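Local coordinates for ancylostoma secreted protein 1 (Necator americanus, PDB 3NT8) that belongs to the CAP (CRISP) family of secreted hookworm proteins, carries two CAP domains and is probably associated with the transition of infective larvae to parasitism, at residues L242-E247 / A321-S326; S250-G255 / A269-M274; I285-K290 / E306-T311; T360-D365 / C385-G390; C372-V375 / F380-G383. All blocks are in the same frame, centred on the assembly; numbering follows the deposited sequence.

Contact 1: L242-E247 / A321-S326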
# COMPACT_ATOMS: atom_id res chain seq x y z
N LEU A 242 -10.07 9.08 -4.40
CA LEU A 242 -11.33 9.66 -4.06
C LEU A 242 -12.11 8.74 -3.15
O LEU A 242 -12.65 9.20 -2.14
CB LEU A 242 -12.12 10.10 -5.30
CG LEU A 242 -13.46 10.83 -5.11
CD1 LEU A 242 -13.27 12.18 -4.47
CD2 LEU A 242 -14.26 10.96 -6.44
N SER A 243 -12.15 7.44 -3.49
CA SER A 243 -12.84 6.43 -2.71
C SER A 243 -12.15 6.20 -1.37
O SER A 243 -12.84 6.10 -0.36
CB SER A 243 -12.95 5.10 -3.44
OG SER A 243 -11.64 4.61 -3.71
N VAL A 244 -10.82 6.09 -1.36
CA VAL A 244 -10.08 5.93 -0.10
C VAL A 244 -10.29 7.13 0.82
O VAL A 244 -10.50 6.97 2.02
CB VAL A 244 -8.59 5.60 -0.28
CG1 VAL A 244 -7.90 5.48 1.10
CG2 VAL A 244 -8.41 4.27 -1.04
N HIS A 245 -10.28 8.34 0.28
CA HIS A 245 -10.62 9.52 1.08
C HIS A 245 -11.98 9.48 1.67
O HIS A 245 -12.15 9.61 2.91
CB HIS A 245 -10.40 10.83 0.34
CG HIS A 245 -8.95 11.26 0.34
ND1 HIS A 245 -7.95 10.53 -0.30
CD2 HIS A 245 -8.34 12.34 0.89
CE1 HIS A 245 -6.79 11.14 -0.13
NE2 HIS A 245 -6.99 12.23 0.59
N ASN A 246 -12.97 9.30 0.81
CA ASN A 246 -14.35 9.32 1.23
C ASN A 246 -14.75 8.25 2.19
O ASN A 246 -15.56 8.52 3.05
CB ASN A 246 -15.32 9.38 0.04
CG ASN A 246 -15.55 10.82 -0.44
OD1 ASN A 246 -15.66 11.69 0.38
ND2 ASN A 246 -15.63 11.05 -1.77
N GLU A 247 -14.19 7.04 2.02
CA GLU A 247 -14.48 5.96 2.87
C GLU A 247 -13.93 6.16 4.29
O GLU A 247 -14.53 5.73 5.27
CB GLU A 247 -13.94 4.67 2.27
CG GLU A 247 -14.77 4.18 1.12
CD GLU A 247 -14.49 2.75 0.71
OE1 GLU A 247 -13.56 2.10 1.26
OE2 GLU A 247 -15.23 2.27 -0.17
N ALA A 321 0.41 3.11 -5.20
CA ALA A 321 0.98 4.31 -4.57
C ALA A 321 -0.14 5.23 -4.04
O ALA A 321 0.02 5.82 -3.02
CB ALA A 321 1.85 5.04 -5.50
N ALA A 322 -1.29 5.26 -4.68
CA ALA A 322 -2.38 6.15 -4.24
C ALA A 322 -2.99 5.61 -2.91
O ALA A 322 -3.27 6.38 -2.02
CB ALA A 322 -3.44 6.29 -5.32
N LYS A 323 -3.06 4.27 -2.77
CA LYS A 323 -3.76 3.65 -1.67
C LYS A 323 -2.82 3.71 -0.46
O LYS A 323 -3.23 4.05 0.68
CB LYS A 323 -4.20 2.18 -2.03
CG LYS A 323 -5.33 1.59 -1.13
CD LYS A 323 -5.51 0.07 -1.24
CE LYS A 323 -6.48 -0.47 -0.14
NZ LYS A 323 -7.84 0.25 -0.05
N GLN A 324 -1.55 3.39 -0.71
CA GLN A 324 -0.55 3.45 0.33
C GLN A 324 -0.38 4.90 0.90
O GLN A 324 -0.17 5.08 2.08
CB GLN A 324 0.78 2.94 -0.20
CG GLN A 324 1.76 2.59 0.87
CD GLN A 324 3.16 2.22 0.29
OE1 GLN A 324 4.12 3.04 0.35
NE2 GLN A 324 3.27 0.99 -0.25
N ALA A 325 -0.40 5.90 0.04
CA ALA A 325 -0.15 7.29 0.46
C ALA A 325 -1.30 7.70 1.31
O ALA A 325 -1.10 8.25 2.37
CB ALA A 325 -0.02 8.24 -0.76
N SER A 326 -2.51 7.49 0.81
CA SER A 326 -3.71 7.83 1.52
C SER A 326 -3.76 7.22 2.94
O SER A 326 -4.16 7.89 3.88
CB SER A 326 -4.89 7.41 0.65
OG SER A 326 -4.96 8.25 -0.48
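Lys323 of helix 318-330 lays the aliphatic part of its side chain across Val244 at about a right angle. Its CG lies 4.1 Å from Val244 CG2. The chain runs extended as far as CE and bends at chi4 (52°), which carries the ammonium group back over the same methyl.

One turn later Ser326 fills the closest part of the interface. Its CB packs on Val244 CG1 at 3.6 Å, while OG, beside the backbone N (chi1 -70°), turns back along its own helix to bond Ala322 O at 3.0 Å. That carbonyl also accepts Ser326 N, and the two donors reach it from opposite faces of its plane. Ser326 OG meets the imidazole of His245 obliquely, 3.4 Å from CE1. The ring is fixed at both nitrogens, ND1 by Phe241 O and NE2 by Tyr387 OH.

The two helical segments run nearly parallel, their axes 9.8 Å apart and inclined by 25°. Ala322 and Ser326 both touch Phe241 as well, one turn before His245 in helix 235-253. Helices 235-253 and 318-330 thus lie side by side in the second CAP domain; His245 touches Leu370 and Ala321 touches Val374, both on strand 369-376.

Contact 2: S250-G255 / A269-M274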
# COMPACT_ATOMS: atom_id res chain seq x y z
N SER A 250 -16.18 8.85 5.75
CA SER A 250 -17.43 8.21 6.16
C SER A 250 -17.30 7.48 7.50
O SER A 250 -18.15 7.62 8.41
CB SER A 250 -17.93 7.24 5.08
OG SER A 250 -19.09 6.57 5.53
N SER A 251 -16.21 6.71 7.61
CA SER A 251 -15.90 5.99 8.80
C SER A 251 -15.72 6.90 9.99
O SER A 251 -16.26 6.61 11.07
CB SER A 251 -14.70 5.11 8.62
OG SER A 251 -14.63 4.26 9.76
N VAL A 252 -14.95 7.98 9.82
CA VAL A 252 -14.68 8.90 10.91
C VAL A 252 -15.92 9.67 11.35
O VAL A 252 -16.05 9.92 12.54
CB VAL A 252 -13.47 9.83 10.62
CG1 VAL A 252 -13.89 11.09 9.98
CG2 VAL A 252 -12.67 10.13 11.84
N ALA A 253 -16.80 10.03 10.42
CA ALA A 253 -17.98 10.76 10.79
C ALA A 253 -18.93 9.92 11.64
O ALA A 253 -19.69 10.47 12.40
CB ALA A 253 -18.69 11.30 9.60
N ARG A 254 -18.90 8.62 11.49
CA ARG A 254 -19.84 7.72 12.14
C ARG A 254 -19.27 7.16 13.43
O ARG A 254 -19.87 6.30 14.03
CB ARG A 254 -20.28 6.61 11.20
CG ARG A 254 -21.39 7.08 10.24
CD ARG A 254 -21.67 6.03 9.23
NE ARG A 254 -20.56 5.72 8.33
CZ ARG A 254 -20.02 4.50 8.23
NH1 ARG A 254 -20.48 3.49 8.97
NH2 ARG A 254 -19.06 4.25 7.34
N GLY A 255 -18.12 7.66 13.85
CA GLY A 255 -17.53 7.31 15.15
C GLY A 255 -16.80 6.00 15.12
O GLY A 255 -16.78 5.27 16.13
N ALA A 269 -20.70 16.10 12.61
CA ALA A 269 -22.05 16.60 12.28
C ALA A 269 -22.24 17.05 10.83
O ALA A 269 -23.38 17.02 10.32
CB ALA A 269 -22.45 17.77 13.21
N LYS A 270 -21.18 17.56 10.20
CA LYS A 270 -21.32 18.07 8.83
C LYS A 270 -20.11 17.79 7.93
O LYS A 270 -19.52 18.72 7.35
CB LYS A 270 -21.64 19.58 8.83
CG LYS A 270 -20.65 20.48 9.56
CD LYS A 270 -21.09 21.91 9.43
CE LYS A 270 -19.95 22.77 10.01
NZ LYS A 270 -18.55 22.39 9.41
N MET A 271 -19.76 16.51 7.83
CA MET A 271 -18.63 16.02 7.04
C MET A 271 -18.98 15.95 5.59
O MET A 271 -19.78 15.13 5.19
CB MET A 271 -18.18 14.65 7.55
CG MET A 271 -16.92 14.12 6.86
SD MET A 271 -15.35 14.92 7.34
CE MET A 271 -15.34 14.45 9.09
N LEU A 272 -18.38 16.80 4.79
CA LEU A 272 -18.74 16.88 3.38
C LEU A 272 -18.12 15.75 2.54
O LEU A 272 -16.99 15.28 2.80
CB LEU A 272 -18.27 18.23 2.84
CG LEU A 272 -18.99 19.45 3.41
CD1 LEU A 272 -18.10 20.66 3.07
CD2 LEU A 272 -20.37 19.59 2.81
N LYS A 273 -18.86 15.31 1.54
CA LYS A 273 -18.38 14.27 0.64
C LYS A 273 -17.47 14.93 -0.36
O LYS A 273 -17.85 15.92 -0.96
CB LYS A 273 -19.56 13.60 -0.10
CG LYS A 273 -19.13 12.37 -0.95
CD LYS A 273 -20.38 11.60 -1.48
CE LYS A 273 -20.00 10.25 -2.06
NZ LYS A 273 -21.15 9.70 -2.82
N MET A 274 -16.27 14.39 -0.55
CA MET A 274 -15.34 14.97 -1.53
C MET A 274 -15.72 14.65 -2.96
O MET A 274 -16.18 13.56 -3.27
CB MET A 274 -13.89 14.50 -1.29
CG MET A 274 -13.21 15.15 -0.10
SD MET A 274 -11.66 14.35 0.33
CE MET A 274 -11.03 15.61 1.43
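Val252 and Ala253 meet Met271 on one flank of the helix end; on the flank turned from it lies the Arg254 guanidinium, with Ser250 CB at its edge, in plane. A Schellman motif closes helix 235-253 here. Gly255, with positive phi, is its C-prime residue; Leu256 N returns to Ser251 O, and Gly255 N makes a weak bond to Val252 O.

Arg254 NH2 donates to Ser250 OG at 2.9 Å with an N-H...O angle of 151°, the hydroxyl oxygen sitting 15° out of the guanidinium plane. A weak bond from Arg254 NE to Ser250 O adds a second hold one helical turn back. Glu418 O, from the C-terminal part of the chain, bonds both Ser250 OG and Arg254 NE and so ties that part to the end of the helix.

Beyond the motif the chain loops round to bring 269-274 against the helix it has just left, on its way to strand 275-276 of the CAP-domain sheet. Bonds between the backbones of Met271 and Cys421 and of Lys273 and Cys421 hold this irregular segment from outside.

Across the contact the packing is purely apolar. Ala253 CB abuts Met271 CB at 4.0 Å. From there the methionine CG swings beside the carbonyl carbon (chi1 -175°), and the chain then folds at chi2 and chi3 instead of reaching straight out. The curled chain crosses Val252 at about a right angle and ends with Met271 CE 3.8 Å from Val252 CG1.

Contact 3: I285-K290 / E306-T311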
# COMPACT_ATOMS: atom_id res chain seq x y z
N ILE A 285 -0.46 18.35 -10.20
CA ILE A 285 0.42 17.89 -11.27
C ILE A 285 1.62 18.82 -11.48
O ILE A 285 2.72 18.33 -11.63
CB ILE A 285 -0.33 17.70 -12.60
CG1 ILE A 285 -1.30 16.51 -12.47
CG2 ILE A 285 0.66 17.48 -13.77
CD1 ILE A 285 -2.11 16.25 -13.69
N ARG A 286 1.40 20.14 -11.42
CA ARG A 286 2.45 21.12 -11.57
C ARG A 286 3.55 21.00 -10.56
O ARG A 286 4.73 21.13 -10.90
CB ARG A 286 1.85 22.52 -11.47
CG ARG A 286 1.33 22.99 -12.83
CD ARG A 286 1.14 24.51 -12.83
NE ARG A 286 0.05 24.86 -11.94
CZ ARG A 286 -1.23 24.84 -12.26
NH1 ARG A 286 -1.58 24.51 -13.50
NH2 ARG A 286 -2.13 25.21 -11.35
N HIS A 287 3.15 20.80 -9.31
CA HIS A 287 4.07 20.59 -8.26
C HIS A 287 4.71 19.19 -8.28
O HIS A 287 5.95 19.02 -8.08
CB HIS A 287 3.35 20.81 -6.96
CG HIS A 287 4.22 20.58 -5.78
ND1 HIS A 287 5.39 21.27 -5.59
CD2 HIS A 287 4.12 19.70 -4.75
CE1 HIS A 287 5.97 20.85 -4.48
NE2 HIS A 287 5.22 19.90 -3.96
N GLY A 288 3.90 18.17 -8.50
CA GLY A 288 4.44 16.83 -8.72
C GLY A 288 5.57 16.75 -9.75
O GLY A 288 6.61 16.10 -9.48
N ASN A 289 5.38 17.36 -10.93
CA ASN A 289 6.37 17.29 -12.06
C ASN A 289 7.77 17.91 -11.74
O ASN A 289 8.77 17.61 -12.38
CB ASN A 289 5.76 17.92 -13.32
CG ASN A 289 4.61 17.10 -13.87
OD1 ASN A 289 4.40 15.97 -13.42
ND2 ASN A 289 3.84 17.66 -14.82
N LYS A 290 7.84 18.71 -10.69
CA LYS A 290 9.11 19.30 -10.26
C LYS A 290 10.05 18.31 -9.59
O LYS A 290 11.26 18.54 -9.57
CB LYS A 290 8.86 20.49 -9.34
CG LYS A 290 8.30 21.68 -10.09
CD LYS A 290 8.05 22.81 -9.09
CE LYS A 290 7.26 23.92 -9.75
NZ LYS A 290 6.90 24.92 -8.74
N GLU A 306 -2.46 20.55 1.23
CA GLU A 306 -1.53 19.68 0.48
C GLU A 306 -1.00 18.57 1.34
O GLU A 306 -0.58 18.78 2.50
CB GLU A 306 -0.34 20.45 -0.09
CG GLU A 306 0.50 19.64 -1.11
CD GLU A 306 1.58 20.43 -1.78
OE1 GLU A 306 2.50 20.86 -1.05
OE2 GLU A 306 1.56 20.57 -3.00
N ASN A 307 -1.01 17.38 0.75
CA ASN A 307 -0.36 16.19 1.34
C ASN A 307 0.68 15.60 0.40
O ASN A 307 0.40 15.48 -0.76
CB ASN A 307 -1.37 15.13 1.76
CG ASN A 307 -2.03 15.43 3.12
OD1 ASN A 307 -1.53 16.22 3.90
ND2 ASN A 307 -3.15 14.76 3.41
N ILE A 308 1.89 15.30 0.89
CA ILE A 308 2.91 14.71 0.01
C ILE A 308 3.32 13.33 0.48
O ILE A 308 3.19 12.98 1.65
CB ILE A 308 4.18 15.59 -0.17
CG1 ILE A 308 4.79 15.93 1.20
CG2 ILE A 308 3.84 16.83 -0.96
CD1 ILE A 308 6.19 16.53 1.11
N TYR A 309 3.83 12.56 -0.46
CA TYR A 309 4.27 11.18 -0.21
C TYR A 309 5.41 10.79 -1.18
O TYR A 309 5.33 11.11 -2.36
CB TYR A 309 3.09 10.26 -0.48
CG TYR A 309 3.41 8.80 -0.76
CD1 TYR A 309 3.55 7.89 0.27
CD2 TYR A 309 3.53 8.34 -2.07
CE1 TYR A 309 3.82 6.58 0.04
CE2 TYR A 309 3.82 7.02 -2.34
CZ TYR A 309 3.96 6.13 -1.26
OH TYR A 309 4.23 4.79 -1.53
N LYS A 310 6.43 10.05 -0.69
CA LYS A 310 7.34 9.37 -1.61
C LYS A 310 7.61 7.94 -1.19
O LYS A 310 7.46 7.58 -0.01
CB LYS A 310 8.65 10.15 -1.81
CG LYS A 310 9.58 10.07 -0.60
CD LYS A 310 10.97 10.61 -0.94
CE LYS A 310 11.93 10.37 0.23
NZ LYS A 310 11.27 10.61 1.55
N THR A 311 8.03 7.13 -2.14
CA THR A 311 8.56 5.81 -1.80
C THR A 311 9.77 5.51 -2.66
O THR A 311 9.74 5.78 -3.86
CB THR A 311 7.48 4.69 -1.99
OG1 THR A 311 8.07 3.39 -1.76
CG2 THR A 311 6.94 4.73 -3.35
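Glu306 OE2, which touches the His287 ring with 3.2 Å to CD2, is gripped by two hydrogen-bonding partners, Ser296 OG and Gln386 NE2. The other carboxylate oxygen, OE1, bonds His295 ND1. The buried acid group is therefore held at both oxygens, which fixes its rotation about the last torsion.

Glu306 reaches out from strand 305-311 with an extended chain, its CG anti to the backbone N (chi1 -168°), which carries the carboxylate from the strand to the His287 ring. The imidazole comes down to it from helix 278-288. The carboxylate and ring planes are 25° apart, and Glu306 OE2 approaches the ring obliquely, nearest CD2 and 3.8 Å from His287 NE2. That nitrogen is instead satisfied by Gln294 O, in the loop after the helix. Ile308, two residues along the strand on the same face, completes the contact from another direction. Its CG2 lies at the imidazole edge, near the ring plane, at 4.5 Å from His287 NE2.

Asn307 and Tyr309 project to the opposite side of the strand and pack on helix 318-330, where Tyr309 OH bonds Gln324 OE1. The strand thus lies between helix 278-288 and helix 318-330, as in the alpha-beta-alpha sandwich of CAP domains. Glu306 and Asn307 belong to the Gly-Glu-Asn sequence common in this family, and the pairing of Glu306 with His295 is consistent with the histidine-glutamate cluster of the CAP cavity.

Contact 4: T360-D365 / C385-G390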
# COMPACT_ATOMS: atom_id res chain seq x y z
N THR A 360 -5.41 15.34 9.40
CA THR A 360 -6.34 16.43 9.67
C THR A 360 -6.90 16.99 8.38
O THR A 360 -8.11 17.16 8.24
CB THR A 360 -5.74 17.49 10.60
OG1 THR A 360 -4.44 17.92 10.14
CG2 THR A 360 -5.58 16.93 12.01
N GLN A 361 -6.04 17.18 7.39
CA GLN A 361 -6.51 17.65 6.12
C GLN A 361 -7.41 16.64 5.43
O GLN A 361 -8.32 17.01 4.67
CB GLN A 361 -5.30 18.00 5.23
CG GLN A 361 -5.61 18.57 3.85
CD GLN A 361 -6.37 19.87 3.95
OE1 GLN A 361 -5.79 20.98 4.03
NE2 GLN A 361 -7.69 19.75 3.91
N MET A 362 -7.15 15.37 5.63
CA MET A 362 -8.05 14.36 5.03
C MET A 362 -9.45 14.36 5.70
O MET A 362 -10.49 14.15 5.03
CB MET A 362 -7.43 12.96 5.10
CG MET A 362 -6.27 12.75 4.15
SD MET A 362 -5.61 11.04 4.22
CE MET A 362 -6.97 10.05 3.55
N ALA A 363 -9.49 14.60 7.01
CA ALA A 363 -10.71 14.56 7.79
C ALA A 363 -11.38 15.93 7.90
O ALA A 363 -12.43 16.03 8.53
CB ALA A 363 -10.43 14.05 9.19
N TRP A 364 -10.78 16.96 7.31
CA TRP A 364 -11.30 18.35 7.44
C TRP A 364 -12.68 18.56 6.80
O TRP A 364 -12.85 18.38 5.56
CB TRP A 364 -10.29 19.35 6.86
CG TRP A 364 -10.27 20.67 7.60
CD1 TRP A 364 -11.04 21.79 7.33
CD2 TRP A 364 -9.50 20.98 8.76
NE1 TRP A 364 -10.76 22.78 8.24
CE2 TRP A 364 -9.82 22.32 9.13
CE3 TRP A 364 -8.59 20.26 9.55
CZ2 TRP A 364 -9.23 22.97 10.25
CZ3 TRP A 364 -7.99 20.92 10.65
CH2 TRP A 364 -8.32 22.25 10.98
N ASP A 365 -13.67 18.91 7.63
CA ASP A 365 -15.04 18.84 7.15
C ASP A 365 -15.37 19.82 6.05
O ASP A 365 -16.19 19.50 5.21
CB ASP A 365 -16.10 18.87 8.29
CG ASP A 365 -16.10 20.14 9.08
OD1 ASP A 365 -15.12 20.84 9.08
OD2 ASP A 365 -17.05 20.41 9.81
N CYS A 385 -1.32 15.16 -3.09
CA CYS A 385 -2.74 15.51 -3.17
C CYS A 385 -3.01 16.93 -2.65
O CYS A 385 -2.46 17.36 -1.63
CB CYS A 385 -3.59 14.57 -2.32
SG CYS A 385 -3.79 12.91 -3.00
N GLN A 386 -3.95 17.61 -3.28
CA GLN A 386 -4.28 19.00 -2.91
C GLN A 386 -5.76 19.09 -2.62
O GLN A 386 -6.55 18.32 -3.12
CB GLN A 386 -3.85 20.01 -4.00
CG GLN A 386 -2.33 20.27 -4.06
CD GLN A 386 -1.95 21.34 -5.08
OE1 GLN A 386 -2.80 22.01 -5.68
NE2 GLN A 386 -0.64 21.52 -5.25
N TYR A 387 -6.13 20.05 -1.83
CA TYR A 387 -7.36 20.01 -1.05
C TYR A 387 -7.99 21.37 -1.02
O TYR A 387 -7.39 22.33 -0.51
CB TYR A 387 -7.05 19.55 0.37
CG TYR A 387 -6.52 18.09 0.48
CD1 TYR A 387 -7.39 16.99 0.71
CD2 TYR A 387 -5.14 17.81 0.44
CE1 TYR A 387 -6.92 15.73 0.83
CE2 TYR A 387 -4.66 16.52 0.60
CZ TYR A 387 -5.57 15.49 0.76
OH TYR A 387 -5.11 14.21 0.87
N GLY A 388 -9.21 21.48 -1.54
CA GLY A 388 -9.90 22.76 -1.59
C GLY A 388 -11.26 22.71 -0.92
O GLY A 388 -11.99 21.73 -1.07
N PRO A 389 -11.60 23.73 -0.11
CA PRO A 389 -10.71 24.85 0.17
C PRO A 389 -9.52 24.60 1.17
O PRO A 389 -8.55 25.37 1.24
CB PRO A 389 -11.68 25.93 0.69
CG PRO A 389 -12.85 25.17 1.25
CD PRO A 389 -12.87 23.83 0.63
N GLY A 390 -9.46 23.54 1.91
CA GLY A 390 -8.13 23.44 2.55
C GLY A 390 -8.26 23.81 4.02
O GLY A 390 -8.86 24.84 4.36
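Gln361 lies over one face of the Tyr387 ring, its CG 3.7 Å from the ring centroid and 22° off the normal, a CH-pi contact. The glutamine chain bends at chi2 (61°), and the two side chains slide past each other in opposite directions. The amide plane ends only 13° from the ring plane, over the base of the tyrosine: Gln361 NE2 is 3.6 Å from Tyr387 CB. Both ends of this amide are engaged, OE1 by Gly391 N and NE2 by Thr367 OG1.

Gln361 and Met362, on helix 357-363, lie in the Thr-Gln-Met-Ala-Trp part of the CRISP signature sequence, and here that signature packs on strand 381-388 of the second CAP domain. Met362 CG approaches the far end of the ring, 3.8 Å from Tyr387 OH. The hydroxyl bonds Asn307 ND2 and His245 NE2. Beyond the cis peptide before Pro389 the chain turns back toward the helix, and Gly390 CA comes within 3.7 Å of Gln361 OE1.

Contact 5: C372-V375 / F380-G383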
# COMPACT_ATOMS: atom_id res chain seq x y z
N CYS A 372 -5.25 14.93 -7.19
CA CYS A 372 -3.96 14.32 -6.80
C CYS A 372 -3.07 14.05 -8.01
O CYS A 372 -3.55 14.05 -9.15
CB CYS A 372 -4.20 13.02 -6.05
SG CYS A 372 -5.14 13.21 -4.54
N ALA A 373 -1.78 13.79 -7.75
CA ALA A 373 -0.86 13.37 -8.79
C ALA A 373 0.09 12.30 -8.30
O ALA A 373 0.45 12.28 -7.16
CB ALA A 373 -0.07 14.57 -9.34
N VAL A 374 0.48 11.37 -9.18
CA VAL A 374 1.53 10.42 -8.86
C VAL A 374 2.53 10.52 -10.02
O VAL A 374 2.19 10.25 -11.20
CB VAL A 374 1.02 8.93 -8.74
CG1 VAL A 374 2.15 7.99 -8.35
CG2 VAL A 374 -0.04 8.75 -7.68
N VAL A 375 3.77 10.91 -9.69
CA VAL A 375 4.78 11.28 -10.71
C VAL A 375 5.95 10.32 -10.53
O VAL A 375 6.41 10.10 -9.38
CB VAL A 375 5.27 12.77 -10.58
CG1 VAL A 375 6.18 13.16 -11.78
CG2 VAL A 375 4.11 13.73 -10.57
N PHE A 380 12.47 8.39 -6.80
CA PHE A 380 11.38 7.95 -5.94
C PHE A 380 10.13 8.13 -6.74
O PHE A 380 10.14 8.88 -7.72
CB PHE A 380 11.28 8.73 -4.63
CG PHE A 380 11.42 10.23 -4.76
CD1 PHE A 380 10.35 11.03 -5.13
CD2 PHE A 380 12.62 10.86 -4.43
CE1 PHE A 380 10.49 12.43 -5.24
CE2 PHE A 380 12.79 12.28 -4.54
CZ PHE A 380 11.71 13.06 -4.95
N THR A 381 9.08 7.38 -6.37
CA THR A 381 7.72 7.65 -6.88
C THR A 381 7.11 8.73 -5.95
O THR A 381 7.06 8.55 -4.76
CB THR A 381 6.88 6.39 -6.91
OG1 THR A 381 7.59 5.35 -7.59
CG2 THR A 381 5.55 6.62 -7.58
N PHE A 382 6.63 9.83 -6.52
CA PHE A 382 6.19 11.03 -5.79
C PHE A 382 4.68 11.17 -5.87
O PHE A 382 4.12 11.11 -6.95
CB PHE A 382 6.90 12.24 -6.45
CG PHE A 382 6.69 13.58 -5.73
CD1 PHE A 382 6.45 13.61 -4.38
CD2 PHE A 382 6.79 14.80 -6.43
CE1 PHE A 382 6.29 14.83 -3.72
CE2 PHE A 382 6.63 15.98 -5.77
CZ PHE A 382 6.39 15.99 -4.39
N GLY A 383 4.00 11.29 -4.72
CA GLY A 383 2.54 11.38 -4.66
C GLY A 383 2.13 12.70 -3.98
O GLY A 383 2.63 13.01 -2.90
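Val375 and Phe382 stand side by side on one face of an antiparallel hairpin, with Val375 CB 4.5 Å from Phe382 CB. The phenylalanine ring turns off from the valine, so the two meet near their CB atoms. Beneath them the backbones form a hydrogen-bonded pair: Val375 N donates to Phe382 O at 2.8 Å, and Phe382 N returns to Val375 O at 2.9 Å, with an N-H...O angle of 173°.

On the other face Val374 faces Gly383 in a non-hydrogen-bonded pair and leans diagonally toward Thr381. Val374 CG1 touches Thr381 CG2 at 3.7 Å. The threonine torsion (chi1 -51°) sets its methyl toward the valine and leaves OG1 to bond Val313 O and Phe316 N. Gly383 CA lies 3.4 Å from Ala373 O, a CA-H...O contact between the strands.

The hairpin of strands 369-376 and 381-388 is also joined by the Cys372-Cys385 disulfide. Val374 rests on Val237 and Phe241 of helix 235-253, whereas Phe382 packs on Tyr293 on the opposite face, and strand 305-311 pairs along the outer side of strand 381-388.

All five contacts belong to the second CAP domain and together join its layers. Contacts 1 and 2 share helix 235-253, with centres 15 Å apart. Contacts 3, 4 and 5 reach the same mixed sheet; the centres of contacts 3 and 5 are about 5 Å apart, joined by backbone bonds between strands 305-311 and 381-388. Along the chain, contacts 2 and 3 fall within the span bridged by contact 1; contacts 4 and 5 follow after contact 1 has closed, contact 5 within contact 4. Contact 2 lies about 27 Å from contact 5, centre to centre, but meets contact 4 through the Lys270-Asp365 salt bridge. The sheet is thereby linked to helices on both its faces.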